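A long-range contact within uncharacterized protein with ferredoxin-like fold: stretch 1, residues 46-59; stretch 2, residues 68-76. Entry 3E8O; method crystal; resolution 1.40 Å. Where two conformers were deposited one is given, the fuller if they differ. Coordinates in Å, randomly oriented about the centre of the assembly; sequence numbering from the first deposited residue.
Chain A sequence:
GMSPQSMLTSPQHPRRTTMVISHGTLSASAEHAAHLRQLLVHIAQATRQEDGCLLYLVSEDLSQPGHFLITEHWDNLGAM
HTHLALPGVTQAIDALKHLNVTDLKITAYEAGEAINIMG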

# COMPACT_ATOMS: atom_id res chain seq x y z
N ALA A 46 9.42 13.19 5.58
CA ALA A 46 9.14 14.02 6.75
C ALA A 46 8.28 13.24 7.75
O ALA A 46 8.55 13.23 8.95
N THR A 47 7.28 12.53 7.25
CA THR A 47 6.28 11.92 8.14
C THR A 47 6.84 10.79 8.94
O THR A 47 6.49 10.54 10.09
N ARG A 48 7.75 10.08 8.33
CA ARG A 48 8.38 8.95 8.99
C ARG A 48 9.10 9.34 10.26
O ARG A 48 9.39 8.51 11.06
N GLN A 49 9.44 10.62 10.37
CA GLN A 49 10.15 11.11 11.54
C GLN A 49 9.25 11.45 12.74
O GLN A 49 9.72 11.75 13.82
N GLU A 50 7.96 11.39 12.51
CA GLU A 50 7.00 11.81 13.51
C GLU A 50 6.67 10.81 14.58
O GLU A 50 6.70 9.59 14.39
N ASP A 51 6.33 11.37 15.74
CA ASP A 51 5.89 10.56 16.85
C ASP A 51 4.76 9.62 16.40
O ASP A 51 3.77 10.05 15.78
N GLY A 52 4.91 8.37 16.75
CA GLY A 52 3.88 7.38 16.49
C GLY A 52 3.81 6.84 15.09
O GLY A 52 2.98 5.98 14.84
N CYS A 53 4.64 7.34 14.16
CA CYS A 53 4.62 6.86 12.78
C CYS A 53 5.43 5.60 12.68
O CYS A 53 6.67 5.62 12.79
N LEU A 54 4.73 4.49 12.45
CA LEU A 54 5.39 3.18 12.36
C LEU A 54 5.71 2.79 10.92
O LEU A 54 6.61 2.03 10.66
N LEU A 55 4.97 3.36 9.99
CA LEU A 55 5.16 3.08 8.56
C LEU A 55 4.52 4.19 7.75
O LEU A 55 3.42 4.63 8.06
N TYR A 56 5.20 4.64 6.73
CA TYR A 56 4.63 5.61 5.76
C TYR A 56 5.30 5.36 4.42
O TYR A 56 6.46 5.65 4.22
N LEU A 57 4.54 4.76 3.53
CA LEU A 57 5.00 4.42 2.19
C LEU A 57 4.13 5.09 1.13
O LEU A 57 2.90 5.16 1.24
N VAL A 58 4.80 5.59 0.11
CA VAL A 58 4.15 6.17 -1.03
C VAL A 58 4.57 5.35 -2.25
O VAL A 58 5.75 5.04 -2.43
N SER A 59 3.59 4.92 -3.04
CA SER A 59 3.85 3.95 -4.13
C SER A 59 2.98 4.23 -5.33
O SER A 59 1.97 4.92 -5.24
N PHE A 68 -1.53 6.54 -7.42
CA PHE A 68 -0.65 6.38 -6.26
C PHE A 68 -1.41 5.95 -5.04
O PHE A 68 -2.63 6.13 -4.91
N LEU A 69 -0.63 5.34 -4.15
CA LEU A 69 -1.10 4.83 -2.88
C LEU A 69 -0.26 5.41 -1.75
O LEU A 69 0.97 5.55 -1.88
N ILE A 70 -0.92 5.71 -0.64
CA ILE A 70 -0.30 6.17 0.58
C ILE A 70 -0.70 5.15 1.65
O ILE A 70 -1.88 4.99 1.99
N THR A 71 0.30 4.45 2.19
CA THR A 71 0.13 3.39 3.18
C THR A 71 0.76 3.83 4.48
O THR A 71 1.94 4.16 4.52
N GLU A 72 -0.04 3.87 5.55
CA GLU A 72 0.48 4.35 6.83
C GLU A 72 0.07 3.45 7.97
O GLU A 72 -1.04 2.98 8.00
N HIS A 73 0.99 3.28 8.92
CA HIS A 73 0.69 2.61 10.19
C HIS A 73 1.06 3.56 11.31
O HIS A 73 2.15 4.10 11.33
N TRP A 74 0.10 3.82 12.18
CA TRP A 74 0.24 4.73 13.34
C TRP A 74 0.05 3.96 14.62
O TRP A 74 -0.80 3.08 14.72
N ASP A 75 0.79 4.34 15.64
CA ASP A 75 0.73 3.62 16.91
C ASP A 75 -0.66 3.65 17.51
O ASP A 75 -1.09 2.72 18.13
N ASN A 76 -1.33 4.79 17.34
CA ASN A 76 -2.68 4.96 17.87
C ASN A 76 -3.36 6.10 17.14
O ASN A 76 -2.73 6.87 16.41

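Strands 53-59 and 68-74 run antiparallel, with backbone hydrogen bonds such as L57 N to T71 O (2.8 Å) fixing which side chains sit side by side. A beta bulge between C53 and L55 shifts the register by one. At the bulge, H73 O accepts from both L54 N (2.8 Å) and L55 N (3.2 Å).

One face carries C53, Y56, V58, I70, E72 and W74. W74 is m, chi2 94°, and its indole end reaches back toward the first stretch. The hollow that receives it is lined by T47, E50, D51, G52 and C53. C53 is t and sets SG over the six-membered ring of W74, 4.3 Å from that ring's centroid. T47 CG2 lies 3.8 Å from W74 CZ2. E50 OE1 and D51 O meet the ring edge. G52 has no side chain, and an ideal CB there would lie 4.0 Å from W74 CE3. W74 NE1 donates to E72 OE1 (2.8 Å), which ties the indole to its strand neighbour.

Y56 is t, and its ring leans across to the second strand. Y56 CE2 is 3.3 Å from E72 CD, and Y56 OH is 3.5 Å from I70 CG2. E72 and I70, both m, thus make the hollow for the tyrosine. V58, also m, touches I70 more loosely, CG1 to CG1 4.4 Å.

The other face carries L55, L57, S59, L69, T71 and H73. L55 (t, p) puts CD2 over one face of the H73 ring, 3.7 Å from its centroid. The H73 ring, m at chi1, offers a flat floor to this methyl bump. L57 and T71, both m, meet at CB to CB, 4.3 Å. S59 is p, its OG 3.5 Å from L69 CB. Water 1 joins S59 OG and T71 OG1, each at 2.8 Å, and donates a weak bond to L57 O (3.0 Å).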

# COMPACT_ATOMS: atom_id res chain seq x y z
CB ALA A 46 8.39 15.25 6.35
CB THR A 47 5.02 11.46 7.37
OG1 THR A 47 4.47 12.56 6.67
CG2 THR A 47 3.96 10.94 8.32
CB ARG A 48 9.43 8.28 8.11
CG ARG A 48 8.86 7.42 7.09
CD ARG A 48 9.94 7.03 6.10
NE ARG A 48 9.25 6.42 4.98
CZ ARG A 48 9.61 6.51 3.71
NH1 ARG A 48 10.66 7.29 3.34
NH2 ARG A 48 8.86 5.85 2.82
CB GLN A 49 10.91 12.39 11.17
CG GLN A 49 11.91 12.19 10.06
CD GLN A 49 12.60 13.44 9.70
OE1 GLN A 49 13.26 14.02 10.55
NE2 GLN A 49 12.48 13.89 8.44
CB GLU A 50 5.70 12.28 12.82
CG GLU A 50 5.89 13.51 11.95
CD GLU A 50 4.70 13.86 11.07
OE1 GLU A 50 3.56 13.43 11.38
OE2 GLU A 50 4.92 14.57 10.03
CB ASP A 51 5.36 11.46 18.00
CG ASP A 51 6.44 12.32 18.65
OD1 ASP A 51 7.66 11.98 18.51
OD2 ASP A 51 6.05 13.32 19.34
CB CYS A 53 5.12 7.91 11.79
SG CYS A 53 4.92 7.33 10.12
CB LEU A 54 4.56 2.12 13.02
CG LEU A 54 4.20 2.34 14.49
CD1 LEU A 54 3.19 1.35 15.01
CD2 LEU A 54 5.49 2.38 15.34
CB LEU A 55 4.48 1.78 8.15
CG LEU A 55 4.75 1.29 6.72
CD1 LEU A 55 6.20 0.84 6.54
CD2 LEU A 55 3.78 0.17 6.38
CB TYR A 56 4.85 7.05 6.22
CG TYR A 56 3.95 8.05 5.53
CD1 TYR A 56 4.22 8.48 4.27
CD2 TYR A 56 2.89 8.63 6.19
CE1 TYR A 56 3.41 9.40 3.63
CE2 TYR A 56 2.09 9.56 5.58
CZ TYR A 56 2.35 9.96 4.30
OH TYR A 56 1.60 10.88 3.62
CB LEU A 57 4.90 2.90 1.95
CG LEU A 57 5.68 1.99 2.85
CD1 LEU A 57 5.30 0.52 2.59
CD2 LEU A 57 7.16 2.22 2.69
CB VAL A 58 4.46 7.65 -1.20
CG1 VAL A 58 3.85 8.47 -0.06
CG2 VAL A 58 6.02 8.01 -1.33
CB SER A 59 3.69 2.51 -3.60
OG SER A 59 2.35 2.23 -3.17
CB PHE A 68 0.08 7.71 -5.99
CG PHE A 68 0.88 8.22 -7.18
CD1 PHE A 68 2.12 7.72 -7.48
CD2 PHE A 68 0.33 9.16 -8.06
CE1 PHE A 68 2.80 8.12 -8.58
CE2 PHE A 68 1.02 9.55 -9.17
CZ PHE A 68 2.26 9.03 -9.43
CB LEU A 69 -1.00 3.28 -2.87
CG LEU A 69 -1.50 2.42 -1.70
CD1 LEU A 69 -3.02 2.54 -1.49
CD2 LEU A 69 -1.12 0.93 -1.91
CB ILE A 70 -0.71 7.58 1.02
CG1 ILE A 70 -0.57 8.63 -0.09
CG2 ILE A 70 0.09 7.98 2.24
CD1 ILE A 70 -1.03 10.02 0.28
CB THR A 71 0.78 2.11 2.67
OG1 THR A 71 0.22 1.78 1.40
CG2 THR A 71 0.65 0.94 3.66
CB GLU A 72 -0.05 5.78 7.16
CG GLU A 72 -0.13 6.73 6.00
CD GLU A 72 -0.79 8.06 6.26
OE1 GLU A 72 -0.71 8.56 7.41
OE2 GLU A 72 -1.35 8.64 5.29
CB HIS A 73 1.48 1.31 10.38
CG HIS A 73 1.17 0.25 9.39
ND1 HIS A 73 1.85 -0.94 9.39
CD2 HIS A 73 0.28 0.19 8.36
CE1 HIS A 73 1.37 -1.70 8.42
NE2 HIS A 73 0.43 -1.03 7.77
CB TRP A 74 -0.81 5.86 13.25
CG TRP A 74 -0.51 6.81 12.12
CD1 TRP A 74 -1.02 6.76 10.85
CD2 TRP A 74 0.42 7.89 12.13
NE1 TRP A 74 -0.43 7.72 10.07
CE2 TRP A 74 0.45 8.45 10.83
CE3 TRP A 74 1.26 8.44 13.12
CZ2 TRP A 74 1.26 9.50 10.49
CZ3 TRP A 74 2.07 9.49 12.76
CH2 TRP A 74 2.07 10.00 11.48
CB ASP A 75 1.73 4.19 17.90
CG ASP A 75 1.76 3.42 19.16
OD1 ASP A 75 2.22 2.26 19.12
OD2 ASP A 75 1.22 3.95 20.15
CB ASN A 76 -2.66 5.18 19.38
CG ASN A 76 -1.77 6.32 19.78
OD1 ASN A 76 -2.11 7.46 19.54
ND2 ASN A 76 -0.59 6.02 20.30
O HOH W 1 1.91 2.90 -0.50